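PDB 6D7Y: immune protein from Enterobacter cloacae, which probably acts as the immunity partner of a contact-dependent growth inhibition system, binding the toxic C-terminal tip of CdiA and neutralising it. Local coordinates for residues V83-L88 with V94-C99; N46-L51 with F65-E70; S15-L20 with S55-N60; D76-P81 with M112-K117. All coordinates share one frame; numbering follows the deposited sequence.

Contact 1: V83-L88 with V94-C99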
loop_
_atom_site.group_PDB
_atom_site.type_symbol
_atom_site.label_atom_id
_atom_site.label_comp_id
_atom_site.label_asym_id
_atom_site.label_seq_id
_atom_site.Cartn_x
_atom_site.Cartn_y
_atom_site.Cartn_z
ATOM N N VAL B 83 7.269 -7.047 -0.447
ATOM C CA VAL B 83 6.294 -6.069 -0.936
ATOM C C VAL B 83 6.954 -4.702 -1.084
ATOM O O VAL B 83 7.835 -4.323 -0.262
ATOM C CB VAL B 83 5.137 -5.950 0.071
ATOM C CG1 VAL B 83 4.150 -4.847 -0.321
ATOM C CG2 VAL B 83 4.445 -7.292 0.228
ATOM N N LEU B 84 6.583 -3.992 -2.148
ATOM C CA LEU B 84 7.046 -2.625 -2.376
ATOM C C LEU B 84 5.914 -1.707 -1.889
ATOM O O LEU B 84 4.842 -1.776 -2.427
ATOM C CB LEU B 84 7.277 -2.358 -3.861
ATOM C CG LEU B 84 7.646 -0.921 -4.279
ATOM C CD1 LEU B 84 8.936 -0.441 -3.631
ATOM C CD2 LEU B 84 7.739 -0.808 -5.797
ATOM N N LEU B 85 6.182 -0.887 -0.875
ATOM C CA LEU B 85 5.208 0.050 -0.329
ATOM C C LEU B 85 5.476 1.370 -0.996
ATOM O O LEU B 85 6.633 1.849 -0.979
ATOM C CB LEU B 85 5.415 0.199 1.159
ATOM C CG LEU B 85 4.521 1.179 1.916
ATOM C CD1 LEU B 85 3.103 0.680 1.900
ATOM C CD2 LEU B 85 5.033 1.332 3.336
ATOM N N ARG B 86 4.427 1.986 -1.555
ATOM C CA ARG B 86 4.560 3.250 -2.257
ATOM C C ARG B 86 3.669 4.289 -1.581
ATOM O O ARG B 86 2.517 3.997 -1.284
ATOM C CB ARG B 86 4.104 3.095 -3.706
ATOM C CG ARG B 86 4.855 2.038 -4.467
ATOM C CD ARG B 86 4.428 1.889 -5.919
ATOM N NE ARG B 86 4.933 2.940 -6.816
ATOM C CZ ARG B 86 4.214 3.857 -7.479
ATOM N NH1 ARG B 86 2.884 3.910 -7.435
ATOM N NH2 ARG B 86 4.857 4.726 -8.251
ATOM N N VAL B 87 4.222 5.470 -1.327
ATOM C CA VAL B 87 3.471 6.556 -0.714
ATOM C C VAL B 87 3.658 7.724 -1.649
ATOM O O VAL B 87 4.785 8.118 -1.931
ATOM C CB VAL B 87 3.990 6.880 0.684
ATOM C CG1 VAL B 87 3.080 7.916 1.346
ATOM C CG2 VAL B 87 4.086 5.615 1.529
ATOM N N LEU B 88 2.562 8.308 -2.128
ATOM C CA LEU B 88 2.687 9.395 -3.079
ATOM C C LEU B 88 1.720 10.511 -2.819
ATOM O O LEU B 88 0.585 10.251 -2.477
ATOM C CB LEU B 88 2.502 8.859 -4.509
ATOM C CG LEU B 88 1.275 8.056 -4.931
ATOM C CD1 LEU B 88 0.054 8.903 -5.190
ATOM C CD2 LEU B 88 1.554 7.323 -6.235
ATOM N N VAL B 94 -3.265 11.955 -1.303
ATOM C CA VAL B 94 -2.238 10.968 -0.983
ATOM C C VAL B 94 -2.756 9.523 -1.108
ATOM O O VAL B 94 -3.860 9.208 -0.671
ATOM C CB VAL B 94 -1.710 11.182 0.451
ATOM C CG1 VAL B 94 -0.701 10.100 0.841
ATOM C CG2 VAL B 94 -1.081 12.562 0.580
ATOM N N ASP B 95 -1.937 8.655 -1.712
ATOM C CA ASP B 95 -2.261 7.240 -1.854
ATOM C C ASP B 95 -1.133 6.423 -1.208
ATOM O O ASP B 95 0.017 6.860 -1.174
ATOM C CB ASP B 95 -2.312 6.791 -3.318
ATOM C CG ASP B 95 -3.491 7.312 -4.090
ATOM O OD1 ASP B 95 -4.314 8.115 -3.594
ATOM O OD2 ASP B 95 -3.593 6.885 -5.256
ATOM N N VAL B 96 -1.486 5.245 -0.708
ATOM C CA VAL B 96 -0.546 4.298 -0.129
ATOM C C VAL B 96 -0.787 3.014 -0.913
ATOM O O VAL B 96 -1.905 2.530 -0.976
ATOM C CB VAL B 96 -0.780 4.098 1.373
ATOM C CG1 VAL B 96 0.115 3.005 1.918
ATOM C CG2 VAL B 96 -0.570 5.419 2.125
ATOM N N GLY B 97 0.249 2.461 -1.552
ATOM C CA GLY B 97 0.061 1.271 -2.322
ATOM C C GLY B 97 1.059 0.212 -1.970
ATOM O O GLY B 97 2.140 0.538 -1.510
ATOM N N LEU B 98 0.645 -1.037 -2.144
ATOM C CA LEU B 98 1.489 -2.222 -1.903
ATOM C C LEU B 98 1.549 -3.044 -3.175
ATOM O O LEU B 98 0.508 -3.521 -3.644
ATOM C CB LEU B 98 0.935 -3.089 -0.771
ATOM C CG LEU B 98 1.067 -2.573 0.670
ATOM C CD1 LEU B 98 0.188 -1.358 0.929
ATOM C CD2 LEU B 98 0.681 -3.682 1.642
ATOM N N CYS B 99 2.763 -3.283 -3.706
ATOM C CA CYS B 99 2.925 -4.043 -4.954
ATOM C C CYS B 99 3.716 -5.295 -4.616
ATOM O O CYS B 99 4.684 -5.203 -3.856
ATOM C CB CYS B 99 3.723 -3.236 -5.984
ATOM S SG CYS B 99 3.001 -1.629 -6.375
#
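The carbonyl oxygen Gly97 O takes a hydrogen bond from Arg86 N and a C-H...O contact from Leu85 CA. The bond from Arg86 N to Gly97 O is the shortest of the pairing, 2.7 Å with an N-H...O angle of 168°, and the contact from Leu85 CA to Gly97 O measures 3.3 Å. The return bond runs from Gly97 N to Arg86 O at 2.8 Å. The same reciprocal pattern joins Leu84 with Cys99 and Leu88 with Asp95. Leu85-Leu98 and Val87-Val96 are the non-hydrogen-bonded pairs between them, so all six cross-strand bonds fall on alternate residues. With axes at 165° this is a regular antiparallel pair, the two arms of a beta hairpin in the middle of the sheet.

Its two faces differ. On the buried one, Leu85 CD1 meets Leu98 CD1 at 3.7 Å, the two side chains lying alongside and pointing the same way, and also reaches Val96 CG1 at 3.8 Å. Helix 17-25 covers this patch through contacts on Val87 and Val96. On the face of Arg86, Leu88 and Asp95, which is in part exposed, Arg86 has CG anti to its carbonyl carbon (chi1 -58°) and an extended second torsion, which bring CD to 3.8 Å from Cys99 SG; the bend at chi3 only redirects the guanidinium beyond. Farther along, Leu88 CD1 lies against Asp95 CB at 3.7 Å, while Asp95 OD1 turns to hydrogen bonds with Tyr90 OH and Gly11 N.

Contact 2: N46-L51 with F65-E70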
loop_
_atom_site.group_PDB
_atom_site.type_symbol
_atom_site.label_atom_id
_atom_site.label_comp_id
_atom_site.label_asym_id
_atom_site.label_seq_id
_atom_site.Cartn_x
_atom_site.Cartn_y
_atom_site.Cartn_z
ATOM N N ASN B 46 15.210 3.719 8.325
ATOM C CA ASN B 46 14.921 2.311 8.587
ATOM C C ASN B 46 13.545 2.125 9.262
ATOM O O ASN B 46 13.021 1.010 9.311
ATOM C CB ASN B 46 16.051 1.729 9.450
ATOM C CG ASN B 46 16.022 0.213 9.531
ATOM O OD1 ASN B 46 15.173 -0.447 8.928
ATOM N ND2 ASN B 46 16.973 -0.352 10.271
ATOM N N VAL B 47 12.964 3.209 9.778
ATOM C CA VAL B 47 11.646 3.160 10.440
ATOM C C VAL B 47 10.890 4.463 10.245
ATOM O O VAL B 47 11.489 5.522 10.057
ATOM C CB VAL B 47 11.742 2.873 11.965
ATOM C CG1 VAL B 47 12.049 1.404 12.234
ATOM C CG2 VAL B 47 12.759 3.797 12.638
ATOM N N PHE B 48 9.567 4.377 10.286
ATOM C CA PHE B 48 8.740 5.562 10.126
ATOM C C PHE B 48 8.675 6.385 11.412
ATOM O O PHE B 48 8.480 5.844 12.495
ATOM C CB PHE B 48 7.318 5.193 9.709
ATOM C CG PHE B 48 7.232 4.484 8.390
ATOM C CD1 PHE B 48 7.635 5.117 7.227
ATOM C CD2 PHE B 48 6.679 3.211 8.300
ATOM C CE1 PHE B 48 7.538 4.474 6.003
ATOM C CE2 PHE B 48 6.570 2.565 7.077
ATOM C CZ PHE B 48 7.002 3.198 5.927
ATOM N N SER B 49 8.851 7.692 11.267
ATOM C CA SER B 49 8.772 8.630 12.371
ATOM C C SER B 49 7.720 9.641 11.962
ATOM O O SER B 49 7.419 9.780 10.773
ATOM C CB SER B 49 10.121 9.305 12.611
ATOM O OG SER B 49 10.581 9.941 11.433
ATOM N N GLU B 50 7.148 10.334 12.943
ATOM C CA GLU B 50 6.105 11.321 12.669
ATOM C C GLU B 50 6.636 12.533 11.906
ATOM O O GLU B 50 5.903 13.138 11.133
ATOM C CB GLU B 50 5.414 11.764 13.971
ATOM C CG GLU B 50 4.792 10.604 14.744
ATOM C CD GLU B 50 4.024 11.029 15.987
ATOM O OE1 GLU B 50 3.550 12.184 16.039
ATOM O OE2 GLU B 50 3.875 10.191 16.908
ATOM N N LEU B 51 7.906 12.882 12.123
ATOM C CA LEU B 51 8.528 14.026 11.432
ATOM C C LEU B 51 8.828 13.695 9.965
ATOM O O LEU B 51 8.826 14.589 9.120
ATOM C CB LEU B 51 9.785 14.518 12.165
ATOM C CG LEU B 51 9.561 15.046 13.587
ATOM C CD1 LEU B 51 10.888 15.445 14.220
ATOM C CD2 LEU B 51 8.580 16.215 13.606
ATOM N N PHE B 65 7.812 8.374 -2.108
ATOM C CA PHE B 65 8.852 7.602 -1.449
ATOM C C PHE B 65 8.344 6.174 -1.388
ATOM O O PHE B 65 7.137 5.921 -1.380
ATOM C CB PHE B 65 9.322 8.156 -0.094
ATOM C CG PHE B 65 8.345 8.006 1.035
ATOM C CD1 PHE B 65 8.404 6.901 1.870
ATOM C CD2 PHE B 65 7.433 9.000 1.313
ATOM C CE1 PHE B 65 7.541 6.773 2.939
ATOM C CE2 PHE B 65 6.549 8.879 2.373
ATOM C CZ PHE B 65 6.602 7.759 3.188
ATOM N N GLY B 66 9.275 5.240 -1.415
ATOM C CA GLY B 66 8.932 3.847 -1.365
ATOM C C GLY B 66 9.877 3.128 -0.452
ATOM O O GLY B 66 10.964 3.630 -0.121
ATOM N N VAL B 67 9.455 1.948 -0.039
ATOM C CA VAL B 67 10.230 1.139 0.857
ATOM C C VAL B 67 9.895 -0.313 0.609
ATOM O O VAL B 67 8.753 -0.645 0.297
ATOM C CB VAL B 67 9.961 1.552 2.334
ATOM C CG1 VAL B 67 8.502 1.441 2.688
ATOM C CG2 VAL B 67 10.779 0.732 3.301
ATOM N N SER B 68 10.904 -1.175 0.680
ATOM C CA SER B 68 10.680 -2.598 0.532
ATOM C C SER B 68 10.370 -3.145 1.910
ATOM O O SER B 68 10.980 -2.739 2.910
ATOM C CB SER B 68 11.891 -3.312 -0.088
ATOM O OG SER B 68 12.067 -2.888 -1.423
HETATM N N MSE B 69 9.435 -4.075 1.954
HETATM C CA MSE B 69 8.997 -4.671 3.190
HETATM C C MSE B 69 9.184 -6.139 3.016
HETATM O O MSE B 69 8.932 -6.664 1.939
HETATM C CB MSE B 69 7.522 -4.253 3.345
HETATM C CG MSE B 69 6.830 -4.829 4.569
HETATM SE SE MSE B 69 5.117 -3.908 5.008
HETATM C CE MSE B 69 5.901 -2.129 5.345
ATOM N N GLU B 70 9.697 -6.809 4.043
ATOM C CA GLU B 70 9.854 -8.259 4.021
ATOM C C GLU B 70 8.969 -8.901 5.071
ATOM O O GLU B 70 8.855 -8.386 6.201
ATOM C CB GLU B 70 11.312 -8.647 4.286
ATOM C CG GLU B 70 11.518 -10.146 4.409
ATOM C CD GLU B 70 12.947 -10.519 4.704
ATOM O OE1 GLU B 70 13.864 -9.751 4.327
ATOM O OE2 GLU B 70 13.154 -11.592 5.305
#
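The far edge of the Phe48 ring rests on Phe65 and Val67, two residues of strand 63-75 whose side chains both leave the sheet on the side of the loop. The tight part of the contact is confined to these three side chains, all buried. Phe48 CE1 approaches Phe65 CE1 at 3.8 Å, and each atom lies near the plane of the other ring, so the two aromatics meet rim against rim and neither face is used. One atom further round, Phe48 CZ sits 4.0 Å from Val67 CG1, which approaches the ring obliquely. With CG of Phe48 anti to its carbonyl carbon (chi1 -62°), the ring is directed down onto the strand. No hydrogen bond crosses, and only 125 Å² is buried in total, in keeping with two atom-level contacts made by one ring.

The flanks are looser. Val47 is exposed, its side chain no nearer than 9.0 Å to the strand, and Glu50 and Leu51 likewise lie at the surface. Ser49 makes no contact with the strand and takes the N-cap position, with OG making a weak hydrogen bond to Leu52 N at the start of helix 50-58. Inward, Leu85 of the neighbouring strand touches both Phe48 and Val67, and Phe56 packs edge-to-face with Phe65. The pattern is that of a helix-leading loop pinned by one aromatic residue to the buried face of an antiparallel sheet.

Contact 3: S15-L20 with S55-N60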
loop_
_atom_site.group_PDB
_atom_site.type_symbol
_atom_site.label_atom_id
_atom_site.label_comp_id
_atom_site.label_asym_id
_atom_site.label_seq_id
_atom_site.Cartn_x
_atom_site.Cartn_y
_atom_site.Cartn_z
ATOM N N SER B 15 -3.898 13.423 7.977
ATOM C CA SER B 15 -3.700 13.501 9.434
ATOM C C SER B 15 -3.519 12.105 10.055
ATOM O O SER B 15 -3.017 11.995 11.168
ATOM C CB SER B 15 -4.881 14.196 10.127
ATOM O OG SER B 15 -4.989 15.556 9.746
ATOM N N ARG B 16 -3.946 11.060 9.335
ATOM C CA ARG B 16 -3.874 9.665 9.803
ATOM C C ARG B 16 -2.778 8.864 9.091
ATOM O O ARG B 16 -2.547 7.707 9.432
ATOM C CB ARG B 16 -5.202 8.946 9.522
ATOM C CG ARG B 16 -6.466 9.650 10.008
ATOM C CD ARG B 16 -6.686 9.634 11.511
ATOM N NE ARG B 16 -7.007 8.294 12.024
ATOM C CZ ARG B 16 -6.195 7.501 12.729
ATOM N NH1 ARG B 16 -6.633 6.309 13.120
ATOM N NH2 ARG B 16 -4.965 7.882 13.080
ATOM N N LEU B 17 -2.138 9.472 8.090
ATOM C CA LEU B 17 -1.083 8.813 7.299
ATOM C C LEU B 17 -0.007 8.088 8.116
ATOM O O LEU B 17 0.233 6.907 7.905
ATOM C CB LEU B 17 -0.435 9.833 6.359
ATOM C CG LEU B 17 0.696 9.351 5.448
ATOM C CD1 LEU B 17 0.278 8.126 4.647
ATOM C CD2 LEU B 17 1.119 10.496 4.541
ATOM N N PHE B 18 0.664 8.791 9.019
ATOM C CA PHE B 18 1.682 8.147 9.863
ATOM C C PHE B 18 1.157 6.883 10.553
ATOM O O PHE B 18 1.806 5.850 10.554
ATOM C CB PHE B 18 2.207 9.109 10.936
ATOM C CG PHE B 18 3.069 8.431 11.979
ATOM C CD1 PHE B 18 4.413 8.159 11.729
ATOM C CD2 PHE B 18 2.529 8.041 13.196
ATOM C CE1 PHE B 18 5.201 7.523 12.685
ATOM C CE2 PHE B 18 3.308 7.402 14.150
ATOM C CZ PHE B 18 4.649 7.148 13.900
ATOM N N PHE B 19 -0.032 6.974 11.137
ATOM C CA PHE B 19 -0.611 5.841 11.864
ATOM C C PHE B 19 -1.016 4.696 10.932
ATOM O O PHE B 19 -0.933 3.520 11.306
ATOM C CB PHE B 19 -1.724 6.362 12.778
ATOM C CG PHE B 19 -1.229 7.427 13.730
ATOM C CD1 PHE B 19 -0.513 7.074 14.872
ATOM C CD2 PHE B 19 -1.418 8.787 13.452
ATOM C CE1 PHE B 19 -0.013 8.046 15.725
ATOM C CE2 PHE B 19 -0.930 9.765 14.311
ATOM C CZ PHE B 19 -0.222 9.393 15.449
ATOM N N LEU B 20 -1.429 5.038 9.714
ATOM C CA LEU B 20 -1.731 4.014 8.720
ATOM C C LEU B 20 -0.417 3.300 8.396
ATOM O O LEU B 20 -0.354 2.080 8.397
ATOM C CB LEU B 20 -2.312 4.625 7.442
ATOM C CG LEU B 20 -2.571 3.664 6.269
ATOM C CD1 LEU B 20 -3.546 2.569 6.649
ATOM C CD2 LEU B 20 -3.093 4.436 5.072
ATOM N N SER B 55 7.326 16.095 7.091
ATOM C CA SER B 55 8.166 16.682 6.040
ATOM C C SER B 55 7.634 16.300 4.678
ATOM O O SER B 55 7.607 17.118 3.773
ATOM C CB SER B 55 9.609 16.200 6.159
ATOM O OG SER B 55 10.163 16.638 7.372
ATOM N N PHE B 56 7.229 15.046 4.539
ATOM C CA PHE B 56 6.656 14.546 3.283
ATOM C C PHE B 56 5.423 15.377 2.908
ATOM O O PHE B 56 5.310 15.848 1.778
ATOM C CB PHE B 56 6.319 13.054 3.423
ATOM C CG PHE B 56 5.523 12.486 2.280
ATOM C CD1 PHE B 56 6.144 12.116 1.094
ATOM C CD2 PHE B 56 4.154 12.297 2.403
ATOM C CE1 PHE B 56 5.411 11.584 0.037
ATOM C CE2 PHE B 56 3.413 11.767 1.353
ATOM C CZ PHE B 56 4.042 11.413 0.168
ATOM N N LEU B 57 4.538 15.590 3.880
ATOM C CA LEU B 57 3.306 16.352 3.660
ATOM C C LEU B 57 3.522 17.842 3.447
ATOM O O LEU B 57 2.740 18.482 2.754
ATOM C CB LEU B 57 2.332 16.133 4.807
ATOM C CG LEU B 57 1.847 14.694 4.943
ATOM C CD1 LEU B 57 1.060 14.531 6.227
ATOM C CD2 LEU B 57 1.040 14.241 3.724
ATOM N N GLY B 58 4.573 18.392 4.042
ATOM C CA GLY B 58 4.866 19.817 3.898
ATOM C C GLY B 58 5.654 20.159 2.648
ATOM O O GLY B 58 5.864 21.334 2.360
ATOM N N PHE B 59 6.083 19.144 1.894
ATOM C CA PHE B 59 6.883 19.385 0.692
ATOM C C PHE B 59 6.106 20.146 -0.379
ATOM O O PHE B 59 4.991 19.770 -0.736
ATOM C CB PHE B 59 7.417 18.068 0.116
ATOM C CG PHE B 59 8.430 18.252 -0.983
ATOM C CD1 PHE B 59 9.771 18.509 -0.674
ATOM C CD2 PHE B 59 8.063 18.156 -2.318
ATOM C CE1 PHE B 59 10.713 18.676 -1.681
ATOM C CE2 PHE B 59 9.001 18.319 -3.327
ATOM C CZ PHE B 59 10.328 18.582 -3.009
ATOM N N ASN B 60 6.721 21.205 -0.895
ATOM C CA ASN B 60 6.114 22.038 -1.923
ATOM C C ASN B 60 6.216 21.336 -3.288
ATOM O O ASN B 60 7.229 21.460 -3.983
ATOM C CB ASN B 60 6.815 23.408 -1.943
ATOM C CG ASN B 60 6.168 24.398 -2.895
ATOM O OD1 ASN B 60 4.982 24.304 -3.202
ATOM N ND2 ASN B 60 6.945 25.377 -3.342
#
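The Phe56 ring meets Leu17 CD2 obliquely, the methyl lying 4.1 Å from Phe56 CD2 and equally 4.1 Å from Phe56 CE2, so it straddles one ring bond. Here the start of helix 17-25 meets the end of helix 50-58 over the sheet, in an alpha+beta fold with helices on an antiparallel sheet. The Phe56 ring also packs edge-to-face with Phe65 of that sheet. On the other segment, Phe18 CD2 stands over the face of Phe19, 3.5 Å above its plane and over its centre, while Phe19 CE1 lies in plane at the edge of Phe18. The edge of the Arg16 guanidinium faces Phe19 CD2.

The CA atoms of Leu17 and Leu57, the nearest across the pair, are 9.5 Å apart, which is wide enough that contact is made by side-chain ends alone. No hydrogen bond crosses, and 110 Å² is buried.

Leu17 carries its side of the contact through one methyl. Its CG is anti to the backbone N (chi1 180°), which extends the chain toward helix 50-58. Leu17 CD2 and Leu57 CD2 touch at 3.8 Å; the two side chains run antiparallel past one another, so that only their CD2 methyls touch. Val94 and Val96 of the sheet touch Leu17 from beneath, and Val94 also reaches Leu57. Beyond the contact, Lys89 NZ is hydrogen-bonded to Leu57 O and Phe59 O, at and just past the end of helix 50-58.

Contact 4: D76-P81 with M112-K117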
loop_
_atom_site.group_PDB
_atom_site.type_symbol
_atom_site.label_atom_id
_atom_site.label_comp_id
_atom_site.label_asym_id
_atom_site.label_seq_id
_atom_site.Cartn_x
_atom_site.Cartn_y
_atom_site.Cartn_z
ATOM N N ASP B 76 -5.106 -14.012 8.404
ATOM C CA ASP B 76 -5.171 -15.448 8.726
ATOM C C ASP B 76 -3.894 -16.274 8.461
ATOM O O ASP B 76 -3.969 -17.431 8.036
ATOM C CB ASP B 76 -6.377 -16.076 7.998
ATOM C CG ASP B 76 -7.717 -15.475 8.433
ATOM O OD1 ASP B 76 -7.821 -14.947 9.565
ATOM O OD2 ASP B 76 -8.683 -15.560 7.644
ATOM N N GLY B 77 -2.734 -15.674 8.713
ATOM C CA GLY B 77 -1.458 -16.364 8.536
ATOM C C GLY B 77 -0.771 -16.308 7.179
ATOM O O GLY B 77 0.423 -16.597 7.111
ATOM N N LEU B 78 -1.474 -15.955 6.096
ATOM C CA LEU B 78 -0.785 -15.907 4.790
ATOM C C LEU B 78 0.169 -14.702 4.797
ATOM O O LEU B 78 -0.198 -13.605 5.250
ATOM C CB LEU B 78 -1.745 -15.945 3.587
ATOM C CG LEU B 78 -2.764 -14.882 3.194
ATOM C CD1 LEU B 78 -2.095 -13.604 2.710
ATOM C CD2 LEU B 78 -3.631 -15.443 2.069
ATOM N N LYS B 79 1.390 -14.929 4.309
ATOM C CA LYS B 79 2.452 -13.933 4.354
ATOM C C LYS B 79 3.181 -13.823 3.006
ATOM O O LYS B 79 3.563 -14.830 2.409
ATOM C CB LYS B 79 3.418 -14.372 5.461
ATOM C CG LYS B 79 4.312 -13.306 6.071
ATOM C CD LYS B 79 5.050 -13.900 7.267
ATOM C CE LYS B 79 5.750 -12.853 8.119
ATOM N NZ LYS B 79 6.386 -13.443 9.336
ATOM N N LEU B 80 3.366 -12.593 2.536
ATOM C CA LEU B 80 4.039 -12.333 1.259
ATOM C C LEU B 80 5.535 -12.136 1.538
ATOM O O LEU B 80 5.888 -11.350 2.427
ATOM C CB LEU B 80 3.464 -11.069 0.630
ATOM C CG LEU B 80 1.933 -11.041 0.549
ATOM C CD1 LEU B 80 1.446 -9.718 -0.026
ATOM C CD2 LEU B 80 1.404 -12.213 -0.268
ATOM N N PRO B 81 6.417 -12.833 0.788
ATOM C CA PRO B 81 7.875 -12.663 1.012
ATOM C C PRO B 81 8.409 -11.225 0.859
ATOM O O PRO B 81 9.148 -10.775 1.749
ATOM C CB PRO B 81 8.509 -13.576 -0.043
ATOM C CG PRO B 81 7.466 -14.598 -0.345
ATOM C CD PRO B 81 6.135 -13.908 -0.183
HETATM N N MSE B 112 -5.889 -11.514 -2.617
HETATM C CA MSE B 112 -6.733 -10.343 -2.828
HETATM C C MSE B 112 -7.930 -10.310 -1.904
HETATM O O MSE B 112 -8.267 -9.248 -1.361
HETATM C CB MSE B 112 -7.183 -10.293 -4.290
HETATM C CG MSE B 112 -6.005 -9.965 -5.191
HETATM SE SE MSE B 112 -5.634 -8.039 -5.021
HETATM C CE MSE B 112 -4.056 -7.935 -6.147
ATOM N N LEU B 113 -8.608 -11.446 -1.743
ATOM C CA LEU B 113 -9.770 -11.511 -0.855
ATOM C C LEU B 113 -9.377 -11.259 0.596
ATOM O O LEU B 113 -10.140 -10.647 1.349
ATOM C CB LEU B 113 -10.567 -12.806 -1.023
ATOM C CG LEU B 113 -11.388 -12.952 -2.313
ATOM C CD1 LEU B 113 -12.109 -14.287 -2.314
ATOM C CD2 LEU B 113 -12.412 -11.832 -2.466
ATOM N N GLU B 114 -8.186 -11.696 0.984
ATOM C CA GLU B 114 -7.695 -11.426 2.331
ATOM C C GLU B 114 -7.396 -9.935 2.474
ATOM O O GLU B 114 -7.707 -9.348 3.509
ATOM C CB GLU B 114 -6.481 -12.293 2.678
ATOM C CG GLU B 114 -6.796 -13.779 2.801
ATOM C CD GLU B 114 -7.733 -14.150 3.956
ATOM O OE1 GLU B 114 -8.001 -15.363 4.111
ATOM O OE2 GLU B 114 -8.214 -13.274 4.718
ATOM N N PHE B 115 -6.818 -9.312 1.438
ATOM C CA PHE B 115 -6.584 -7.864 1.489
ATOM C C PHE B 115 -7.892 -7.102 1.587
ATOM O O PHE B 115 -7.989 -6.126 2.341
ATOM C CB PHE B 115 -5.804 -7.346 0.276
ATOM C CG PHE B 115 -4.320 -7.309 0.472
ATOM C CD1 PHE B 115 -3.758 -6.341 1.295
ATOM C CD2 PHE B 115 -3.488 -8.175 -0.204
ATOM C CE1 PHE B 115 -2.388 -6.262 1.478
ATOM C CE2 PHE B 115 -2.113 -8.095 -0.040
ATOM C CZ PHE B 115 -1.562 -7.136 0.804
ATOM N N GLN B 116 -8.893 -7.531 0.809
ATOM C CA GLN B 116 -10.212 -6.866 0.842
ATOM C C GLN B 116 -10.770 -6.837 2.275
ATOM O O GLN B 116 -11.281 -5.808 2.743
ATOM C CB GLN B 116 -11.227 -7.543 -0.107
ATOM C CG GLN B 116 -12.554 -6.766 -0.201
ATOM C CD GLN B 116 -13.628 -7.436 -1.048
ATOM O OE1 GLN B 116 -13.736 -8.663 -1.077
ATOM N NE2 GLN B 116 -14.465 -6.618 -1.723
ATOM N N LYS B 117 -10.695 -7.977 2.955
ATOM C CA LYS B 117 -11.176 -8.079 4.339
ATOM C C LYS B 117 -10.397 -7.168 5.284
ATOM O O LYS B 117 -10.989 -6.435 6.092
ATOM C CB LYS B 117 -11.057 -9.514 4.848
ATOM C CG LYS B 117 -11.925 -10.532 4.137
ATOM C CD LYS B 117 -11.606 -11.928 4.659
ATOM C CE LYS B 117 -12.407 -13.006 3.949
ATOM N NZ LYS B 117 -13.864 -12.812 4.167
#
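Apolar packing forms the inner part of this contact. Leu80 CD1 lies 3.9 Å from Phe115 CE2 and 4.1 Å from Phe115 CZ, meeting the ring at its edge and near its plane, with the two side chains arriving from opposite directions. Phe72 and Val74 also touch Phe115, and Leu98 does so from strand 93-102, so the ring is sunk among sheet residues.

A second, mixed kind of packing joins Leu78 to the aliphatic stem of Glu114: Leu78 CD2 is 3.6 Å from Glu114 CG. Bent at chi2, the glutamate swings its carboxylate round toward Asp76.

The charged part is outermost. Asp76 OD2 comes within 3.6 Å of Glu114 OE1 and 3.7 Å of Glu114 OE2, with the carboxylate planes 83° apart. Two like charges at this distance would tend to repel, but Asp76 is exposed and poorly ordered, so its placement carries limited weight. Glu114 OE2 is buried here without a partner in the model. Lys117 NZ, 6.8 Å from Asp76 OD2, could at most soften the charge from a distance.

No hydrogen bond crosses. Asp76 and Gly77 both have positive phi (43° and 89°), as in a type I' turn, and the whole is characteristic of a beta-hairpin end leaning on a helix that packs across an antiparallel sheet.

How the contacts relate
Contact 1 is the backbone-bonded core of the sheet, its centre about 4 Å from the centre of the chain; the other three have no hydrogen bond between their segments and rely on side-chain packing. Contacts 2 and 3 are also buried but farther out. They share helix 50-58, meet through Phe56 and Phe65, and both lean on contact 1, where Leu85 CD2 is 3.8 Å from Phe48 CZ and Val96 CG2 is 3.8 Å from Leu17 CD1. Contact 4 shares strand 78-90 with contact 1 and encloses it along the chain. Partly buried at the margin, it alone brings charged groups close together. Contacts 3 and 4 lie on opposite sides of the chain's centre.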